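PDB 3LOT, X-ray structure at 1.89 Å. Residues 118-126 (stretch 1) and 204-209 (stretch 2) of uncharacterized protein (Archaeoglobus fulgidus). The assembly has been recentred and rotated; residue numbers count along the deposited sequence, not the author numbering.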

# COMPACT_ATOMS: atom_id res chain seq x y z
N SER D 118 -20.78 13.94 4.05
CA SER D 118 -21.85 13.47 4.90
C SER D 118 -21.46 12.07 5.40
O SER D 118 -20.86 11.29 4.66
N MSE D 119 -21.76 11.75 6.66
CA MSE D 119 -21.32 10.45 7.19
C MSE D 119 -22.15 10.10 8.41
O MSE D 119 -22.67 10.97 9.07
N ASN D 120 -22.18 8.81 8.75
CA ASN D 120 -22.55 8.41 10.11
C ASN D 120 -21.44 8.89 11.00
O ASN D 120 -20.29 8.98 10.59
N PHE D 121 -21.78 9.21 12.22
CA PHE D 121 -20.84 9.67 13.21
C PHE D 121 -21.45 9.30 14.54
O PHE D 121 -22.22 10.05 15.08
N ALA D 122 -21.15 8.07 15.00
CA ALA D 122 -21.88 7.39 16.06
C ALA D 122 -21.01 7.13 17.28
O ALA D 122 -19.91 6.60 17.17
N ILE D 123 -21.51 7.57 18.44
CA ILE D 123 -20.92 7.32 19.76
C ILE D 123 -21.84 6.63 20.75
O ILE D 123 -21.54 6.53 21.93
N HIS D 124 -22.95 6.10 20.26
CA HIS D 124 -23.83 5.30 21.10
C HIS D 124 -23.15 4.14 21.83
O HIS D 124 -23.61 3.81 22.90
N PRO D 125 -22.05 3.55 21.29
CA PRO D 125 -21.37 2.50 22.07
C PRO D 125 -20.79 2.92 23.45
O PRO D 125 -20.60 2.08 24.35
N LEU D 126 -20.51 4.21 23.62
CA LEU D 126 -20.08 4.76 24.92
C LEU D 126 -21.05 4.53 26.05
O LEU D 126 -20.63 4.57 27.23
N GLY D 204 -10.52 6.96 13.53
CA GLY D 204 -11.11 6.20 14.61
C GLY D 204 -12.56 6.53 14.92
O GLY D 204 -13.05 6.13 15.95
N ILE D 205 -13.24 7.30 14.10
CA ILE D 205 -14.66 7.57 14.31
C ILE D 205 -15.48 6.39 13.77
O ILE D 205 -15.17 5.82 12.71
N LEU D 206 -16.52 6.01 14.53
CA LEU D 206 -17.45 4.99 14.07
C LEU D 206 -18.28 5.70 13.01
O LEU D 206 -19.10 6.57 13.34
N GLY D 207 -18.09 5.30 11.75
CA GLY D 207 -18.65 6.00 10.60
C GLY D 207 -17.57 6.48 9.66
O GLY D 207 -17.85 6.87 8.52
N GLY D 208 -16.33 6.45 10.14
CA GLY D 208 -15.17 6.81 9.35
C GLY D 208 -14.11 5.76 9.31
O GLY D 208 -14.33 4.62 9.74
N ILE D 209 -12.96 6.14 8.76
CA ILE D 209 -11.81 5.24 8.69
C ILE D 209 -11.20 4.98 10.08
O ILE D 209 -11.28 5.83 10.96

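Packing of residues 118-126 against the turn-bearing stretch 204-209, which together bury 370 Å². Polar contacts are few and involve the backbone. Ala122 N donates a nearly straight hydrogen bond to Leu206 O (3.0 Å, 165° at the hydrogen), and a water completes the pairing, donating to Ala122 O (2.8 Å) and accepting from Leu206 N (3.0 Å). Two CA-H...O contacts supplement this link: Gly207 CA to Asn120 O (3.4 Å) and Phe121 CA to Leu206 O (3.6 Å). Asn120 O has no hydrogen-bond partner in the model, so the contact from Gly207 CA is a modest compensation.

Apolar packing forms two clusters. In the first, Ile205 (m, m) points toward stretch 1 and sets its CG2 over one face of the Phe121 ring, 3.6 Å from the ring centroid and 8° off the normal, a CH-pi contact. The CA-to-CB bond of Phe121 points away, but the t rotamer (chi1 -166°) brings the ring back. Selenomethionine Met119 (p, t, m) points toward stretch 2; its CE lies 4.1 Å from Ile205 CG2 and reaches the turn backbone, 3.6 Å from Gly207 O and 3.8 Å from Gly208 N. In the second cluster, Leu206 (t, p) leaves its backbone sideways and packs its CD2 4.0 Å from Ala122 CB, 3.8 Å from Pro125 CG and 4.2 Å from His124 CE1, the last approach oblique to the imidazole. Asn120 (m) also points sideways, its amide hydrogen-bonded elsewhere in the structure.

The type II turn from Ile205 to Gly208 is closed by Gly208 N to Ile205 O (2.9 Å). Its Gly207 has phi/psi of 121/-14, suited to glycine, and the absence of a side chain matters here too: a CB would lie 2.0 Å from Asn120 O, a clash.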

# COMPACT_ATOMS: atom_id res chain seq x y z
CB SER D 118 -23.17 13.41 4.17
OG SER D 118 -23.55 14.68 3.78
CB MSE D 119 -19.82 10.52 7.57
CG MSE D 119 -19.50 11.47 8.70
SE MSE D 119 -17.62 11.82 9.02
CE MSE D 119 -17.14 10.11 9.84
CB ASN D 120 -22.74 6.90 10.23
CG ASN D 120 -23.89 6.39 9.37
OD1 ASN D 120 -24.76 7.16 8.96
ND2 ASN D 120 -23.92 5.09 9.13
CB PHE D 121 -20.62 11.17 13.08
CG PHE D 121 -19.41 11.67 13.84
CD1 PHE D 121 -19.20 11.30 15.17
CD2 PHE D 121 -18.51 12.52 13.24
CE1 PHE D 121 -18.09 11.79 15.87
CE2 PHE D 121 -17.41 12.99 13.93
CZ PHE D 121 -17.20 12.63 15.23
CB ALA D 122 -22.48 6.05 15.50
CB ILE D 123 -20.38 8.62 20.37
CG1 ILE D 123 -21.51 9.68 20.58
CG2 ILE D 123 -19.25 9.12 19.47
CD1 ILE D 123 -20.95 11.08 20.94
CB HIS D 124 -25.08 4.82 20.35
CG HIS D 124 -24.81 3.89 19.21
ND1 HIS D 124 -24.35 4.33 17.98
CD2 HIS D 124 -24.93 2.54 19.10
CE1 HIS D 124 -24.18 3.30 17.18
NE2 HIS D 124 -24.54 2.20 17.82
CB PRO D 125 -20.26 2.06 21.12
CG PRO D 125 -20.83 2.32 19.76
CD PRO D 125 -21.48 3.64 19.93
CB LEU D 126 -19.79 6.26 24.82
CG LEU D 126 -18.62 6.58 23.91
CD1 LEU D 126 -18.45 8.10 23.70
CD2 LEU D 126 -17.39 5.91 24.49
CB ILE D 205 -15.13 8.89 13.65
CG1 ILE D 205 -14.36 10.09 14.23
CG2 ILE D 205 -16.64 9.09 13.82
CD1 ILE D 205 -14.43 10.24 15.70
CB LEU D 206 -18.28 4.42 15.23
CG LEU D 206 -19.41 3.39 14.89
CD1 LEU D 206 -18.88 2.24 14.07
CD2 LEU D 206 -20.17 2.88 16.08
CB ILE D 209 -10.75 5.79 7.72
CG1 ILE D 209 -9.76 4.71 7.38
CG2 ILE D 209 -10.04 7.07 8.28
CD1 ILE D 209 -8.93 4.94 6.08
O HOH W 1 -17.22 7.33 17.08